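Side-chain contacts in 2-oxoadipate dioxygenase/decarboxylase, chloroplastic/amyloplastic (Oryza sativa, PDB 6W1K), which catalyses the iron(II)-dependent decarboxylation and hydroxylation of 2-oxoadipate to D-2-hydroxyglutarate in lysine catabolism: residues K41-L46 with K215-N220; E45-R48 with H54-Y57. All coordinates share one frame; numbering follows the deposited sequence.

Interaction 1. Residues K41-L46 with K215-N220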
loop_
_atom_site.group_PDB
_atom_site.type_symbol
_atom_site.label_atom_id
_atom_site.label_comp_id
_atom_site.label_asym_id
_atom_site.label_seq_id
_atom_site.Cartn_x
_atom_site.Cartn_y
_atom_site.Cartn_z
ATOM N N LYS A 41 4.191 -11.843 6.599
ATOM C CA LYS A 41 5.237 -12.794 6.261
ATOM C C LYS A 41 4.702 -14.217 6.270
ATOM O O LYS A 41 5.037 -15.019 5.393
ATOM C CB LYS A 41 6.396 -12.653 7.240
ATOM C CG LYS A 41 7.584 -13.564 6.995
ATOM C CD LYS A 41 8.661 -13.326 8.046
ATOM C CE LYS A 41 9.820 -14.311 7.901
ATOM N NZ LYS A 41 10.742 -14.291 9.094
ATOM N N THR A 42 3.889 -14.563 7.272
ATOM C CA THR A 42 3.370 -15.925 7.337
ATOM C C THR A 42 2.428 -16.215 6.181
ATOM O O THR A 42 2.496 -17.284 5.570
ATOM C CB THR A 42 2.647 -16.166 8.656
ATOM O OG1 THR A 42 3.590 -16.080 9.711
ATOM C CG2 THR A 42 1.999 -17.570 8.670
ATOM N N ILE A 43 1.515 -15.285 5.898
ATOM C CA ILE A 43 0.554 -15.489 4.821
ATOM C C ILE A 43 1.270 -15.671 3.487
ATOM O O ILE A 43 0.878 -16.516 2.681
ATOM C CB ILE A 43 -0.445 -14.318 4.768
ATOM C CG1 ILE A 43 -1.436 -14.433 5.916
ATOM C CG2 ILE A 43 -1.254 -14.332 3.460
ATOM C CD1 ILE A 43 -2.352 -13.230 6.099
ATOM N N LEU A 44 2.310 -14.867 3.220
ATOM C CA LEU A 44 3.060 -15.033 1.978
ATOM C C LEU A 44 3.731 -16.404 1.907
ATOM O O LEU A 44 3.795 -17.034 0.839
ATOM C CB LEU A 44 4.084 -13.908 1.847
ATOM C CG LEU A 44 3.510 -12.535 1.498
ATOM C CD1 LEU A 44 4.535 -11.454 1.767
ATOM C CD2 LEU A 44 3.063 -12.513 0.039
ATOM N N GLU A 45 4.213 -16.905 3.037
ATOM C CA GLU A 45 4.746 -18.264 3.038
ATOM C C GLU A 45 3.637 -19.286 2.799
ATOM O O GLU A 45 3.837 -20.271 2.073
ATOM C CB GLU A 45 5.471 -18.536 4.354
ATOM C CG GLU A 45 6.733 -17.685 4.525
ATOM C CD GLU A 45 7.347 -17.754 5.924
ATOM O OE1 GLU A 45 6.686 -18.286 6.846
ATOM O OE2 GLU A 45 8.496 -17.268 6.095
ATOM N N LEU A 46 2.467 -19.085 3.414
ATOM C CA LEU A 46 1.389 -20.061 3.264
ATOM C C LEU A 46 0.891 -20.125 1.822
ATOM O O LEU A 46 0.552 -21.202 1.311
ATOM C CB LEU A 46 0.230 -19.713 4.200
ATOM C CG LEU A 46 0.433 -19.990 5.694
ATOM C CD1 LEU A 46 -0.709 -19.349 6.508
ATOM C CD2 LEU A 46 0.531 -21.483 5.989
ATOM N N LYS A 215 -11.325 -17.354 2.502
ATOM C CA LYS A 215 -11.587 -18.477 3.401
ATOM C C LYS A 215 -10.291 -19.213 3.746
ATOM O O LYS A 215 -10.116 -19.684 4.874
ATOM C CB LYS A 215 -12.606 -19.427 2.777
ATOM C CG LYS A 215 -12.908 -20.663 3.617
ATOM C CD LYS A 215 -13.048 -21.888 2.737
ATOM C CE LYS A 215 -13.999 -22.934 3.335
ATOM N NZ LYS A 215 -14.049 -22.911 4.836
ATOM N N PHE A 216 -9.368 -19.312 2.790
ATOM C CA PHE A 216 -8.034 -19.843 3.072
ATOM C C PHE A 216 -7.340 -19.046 4.183
ATOM O O PHE A 216 -6.751 -19.630 5.096
ATOM C CB PHE A 216 -7.213 -19.840 1.769
ATOM C CG PHE A 216 -5.756 -20.198 1.947
ATOM C CD1 PHE A 216 -4.785 -19.197 2.015
ATOM C CD2 PHE A 216 -5.357 -21.527 2.033
ATOM C CE1 PHE A 216 -3.449 -19.508 2.187
ATOM C CE2 PHE A 216 -4.024 -21.848 2.193
ATOM C CZ PHE A 216 -3.062 -20.830 2.269
ATOM N N VAL A 217 -7.405 -17.718 4.137
ATOM C CA VAL A 217 -6.734 -16.924 5.159
ATOM C C VAL A 217 -7.410 -17.119 6.508
ATOM O O VAL A 217 -6.743 -17.334 7.530
ATOM C CB VAL A 217 -6.709 -15.445 4.742
ATOM C CG1 VAL A 217 -6.231 -14.558 5.896
ATOM C CG2 VAL A 217 -5.836 -15.274 3.570
ATOM N N GLU A 218 -8.745 -17.091 6.530
ATOM C CA GLU A 218 -9.466 -17.237 7.792
ATOM C C GLU A 218 -9.291 -18.627 8.386
ATOM O O GLU A 218 -9.288 -18.784 9.617
ATOM C CB GLU A 218 -10.950 -16.943 7.577
ATOM C CG GLU A 218 -11.256 -15.481 7.252
ATOM C CD GLU A 218 -12.729 -15.242 6.911
ATOM O OE1 GLU A 218 -13.361 -16.119 6.271
ATOM O OE2 GLU A 218 -13.251 -14.170 7.296
ATOM N N ASP A 219 -9.152 -19.650 7.546
ATOM C CA ASP A 219 -8.987 -20.991 8.089
ATOM C C ASP A 219 -7.575 -21.253 8.592
ATOM O O ASP A 219 -7.372 -22.219 9.333
ATOM C CB ASP A 219 -9.389 -22.032 7.047
ATOM C CG ASP A 219 -10.905 -22.120 6.871
ATOM O OD1 ASP A 219 -11.340 -22.581 5.797
ATOM O OD2 ASP A 219 -11.665 -21.721 7.793
ATOM N N ASN A 220 -6.614 -20.408 8.243
ATOM C CA ASN A 220 -5.275 -20.462 8.818
ATOM C C ASN A 220 -5.125 -19.560 10.040
ATOM O O ASN A 220 -4.010 -19.404 10.544
ATOM C CB ASN A 220 -4.241 -20.099 7.757
ATOM C CG ASN A 220 -3.868 -21.288 6.896
ATOM O OD1 ASN A 220 -3.197 -22.216 7.357
ATOM N ND2 ASN A 220 -4.321 -21.283 5.647
#
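I43 makes the first touch of helix 38-51 on the C-terminal end of helix 210-219: its CD1 lies 4.1 Å from CG1 of V217, the two side chains meeting at about a right angle. With CG1 anti to its own carbonyl carbon (chi1 -75°) and the chain extended beyond, I43 brings CD1 nearer to V217 although the side chain does not set out toward it. Both residues are buried and both also rest on F268 of strand 258-271, so this pair closes the seam between the helices on the sheet side.

One turn later L46 divides its contacts. Its CB sits 4.0 Å from CZ of F216, while its backbone O approaches the same ring from the edge, near the ring plane, 3.8 Å from CZ. Its branched end goes on to N220: CD1 is 3.7 Å from CG of the amide, and CD2 reaches OD1 at 4.0 Å. The two side chains approach from opposite directions, the leucine methyls meeting the carbon and oxygen of the amide.

N220 is held from its own side. Its ND2 donates to O of F216 (3.0 Å, 148° at the hydrogen), arriving above the carbonyl plane, and the same nitrogen lies 3.5 Å above the F216 ring plane, offset toward the rim. An alanine here would take away the amide that turns back on F216 O, and would probably leave L46 CD1 facing a gap and F216 O without that bond.

The helix pair is thus joined by van der Waals packing, mostly of apolar carbon, with no hydrogen bond or salt bridge between the segments, while N220 turns one N-H back to F216 O of its own segment.

Interaction 2. Residues E45-R48 with H54-Y57. With SO4 (sulfate ion), chain G.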
loop_
_atom_site.group_PDB
_atom_site.type_symbol
_atom_site.label_atom_id
_atom_site.label_comp_id
_atom_site.label_asym_id
_atom_site.label_seq_id
_atom_site.Cartn_x
_atom_site.Cartn_y
_atom_site.Cartn_z
ATOM N N GLU A 45 4.213 -16.905 3.037
ATOM C CA GLU A 45 4.746 -18.264 3.038
ATOM C C GLU A 45 3.637 -19.286 2.799
ATOM O O GLU A 45 3.837 -20.271 2.073
ATOM C CB GLU A 45 5.471 -18.536 4.354
ATOM C CG GLU A 45 6.733 -17.685 4.525
ATOM C CD GLU A 45 7.347 -17.754 5.924
ATOM O OE1 GLU A 45 6.686 -18.286 6.846
ATOM O OE2 GLU A 45 8.496 -17.268 6.095
ATOM N N LEU A 46 2.467 -19.085 3.414
ATOM C CA LEU A 46 1.389 -20.061 3.264
ATOM C C LEU A 46 0.891 -20.125 1.822
ATOM O O LEU A 46 0.552 -21.202 1.311
ATOM C CB LEU A 46 0.230 -19.713 4.200
ATOM C CG LEU A 46 0.433 -19.990 5.694
ATOM C CD1 LEU A 46 -0.709 -19.349 6.508
ATOM C CD2 LEU A 46 0.531 -21.483 5.989
ATOM N N VAL A 47 0.792 -18.973 1.170
ATOM C CA VAL A 47 0.333 -18.946 -0.211
ATOM C C VAL A 47 1.350 -19.618 -1.122
ATOM O O VAL A 47 0.990 -20.354 -2.048
ATOM C CB VAL A 47 0.059 -17.490 -0.631
ATOM C CG1 VAL A 47 -0.198 -17.430 -2.134
ATOM C CG2 VAL A 47 -1.114 -16.915 0.178
ATOM N N ARG A 48 2.636 -19.350 -0.899
ATOM C CA ARG A 48 3.662 -19.973 -1.728
ATOM C C ARG A 48 3.602 -21.488 -1.605
ATOM O O ARG A 48 3.683 -22.199 -2.611
ATOM C CB ARG A 48 5.044 -19.451 -1.334
ATOM C CG ARG A 48 6.208 -20.247 -1.929
ATOM C CD ARG A 48 6.389 -19.969 -3.415
ATOM N NE ARG A 48 7.571 -20.635 -3.974
ATOM C CZ ARG A 48 8.794 -20.118 -3.968
ATOM N NH1 ARG A 48 9.006 -18.918 -3.438
ATOM N NH2 ARG A 48 9.811 -20.794 -4.498
ATOM N N HIS A 54 4.067 -18.243 -7.479
ATOM C CA HIS A 54 3.264 -17.455 -8.402
ATOM C C HIS A 54 2.776 -16.155 -7.792
ATOM O O HIS A 54 1.826 -15.566 -8.311
ATOM C CB HIS A 54 2.049 -18.248 -8.870
ATOM C CG HIS A 54 2.398 -19.581 -9.436
ATOM N ND1 HIS A 54 2.094 -20.763 -8.803
ATOM C CD2 HIS A 54 3.061 -19.912 -10.566
ATOM C CE1 HIS A 54 2.535 -21.772 -9.534
ATOM N NE2 HIS A 54 3.111 -21.283 -10.615
ATOM N N ILE A 55 3.370 -15.713 -6.695
ATOM C CA ILE A 55 2.921 -14.519 -6.002
ATOM C C ILE A 55 3.397 -13.277 -6.754
ATOM O O ILE A 55 4.597 -13.067 -6.957
ATOM C CB ILE A 55 3.426 -14.518 -4.553
ATOM C CG1 ILE A 55 2.823 -15.701 -3.783
ATOM C CG2 ILE A 55 3.095 -13.241 -3.877
ATOM C CD1 ILE A 55 3.429 -15.860 -2.410
ATOM N N CYS A 56 2.449 -12.454 -7.167
ATOM C CA CYS A 56 2.713 -11.181 -7.812
ATOM C C CYS A 56 2.100 -10.085 -6.961
ATOM O O CYS A 56 1.025 -10.259 -6.385
ATOM C CB CYS A 56 2.119 -11.143 -9.210
ATOM S SG CYS A 56 2.832 -12.410 -10.270
ATOM N N TYR A 57 2.763 -8.952 -6.924
ATOM C CA TYR A 57 2.343 -7.848 -6.091
ATOM C C TYR A 57 1.511 -6.894 -6.922
ATOM O O TYR A 57 2.003 -6.326 -7.895
ATOM C CB TYR A 57 3.552 -7.142 -5.515
ATOM C CG TYR A 57 4.263 -7.938 -4.450
ATOM C CD1 TYR A 57 3.574 -8.834 -3.637
ATOM C CD2 TYR A 57 5.619 -7.762 -4.225
ATOM C CE1 TYR A 57 4.230 -9.536 -2.623
ATOM C CE2 TYR A 57 6.285 -8.470 -3.206
ATOM C CZ TYR A 57 5.580 -9.348 -2.417
ATOM O OH TYR A 57 6.209 -10.043 -1.410
HETATM S S SO4 G . 7.977 -24.223 -5.416
HETATM O O1 SO4 G . 8.697 -23.476 -6.444
HETATM O O2 SO4 G . 7.005 -25.109 -6.053
HETATM O O3 SO4 G . 7.280 -23.298 -4.524
HETATM O O4 SO4 G . 8.932 -25.019 -4.645
#
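I55 points its side chain at helix 38-51 and drives its CD1 end between V47 and R48. V47 and I55 meet at a slant: CG1 of V47 is 3.9 Å from CG1 of I55 and 4.0 Å from its CD1. That branch of V47 stands anti to the backbone N (chi1 171°), which aims it at the isoleucine, while V47 also packs on F213 and F216 of helix 210-219. The I55 CD1 methyl goes on to the next residue, 3.9 Å from the backbone N of R48 and 4.1 Å from its CB.

Beyond CB, R48 leaves the apolar patch. A bend at chi2 (74°) turns the guanidinium to a sulfate ion, probably from the crystallisation liquor, which meets it at the edge, near its plane. NE of R48 donates to O3 of the sulfate at 2.7 Å (160° at the hydrogen); the bond from R48 NH2 to sulfate O1, at 3.5 Å, is weak.

The contact thus packs the loop leading into strand 57-65 back onto the helix before it through aliphatic carbon, with the arginine's charge directed outward, where the bound sulfate, and weakly D53 through a long ion pair, probably offset it.

Both interactions use helix 38-51 and share E45 and L46, but they take different faces of it: interaction 1 binds the helix to helix 210-219, remote in sequence, interaction 2 to the loop only a few residues further on. Each has a buried aliphatic part, I43 with V217 in the first and V47 in the second, and grades into more exposed chemistry, an amide in 41-46 with 215-220 and a sulfate-bound arginine in 45-48 with 54-57. They join where F216 CE1 lies 4.0 Å from V47 CG2 and L44 O lies 3.5 Å from I55 CD1. Interaction 1 comes closer to the active site, the side chain of I43 being about 8 Å from that of substrate-binding Y265.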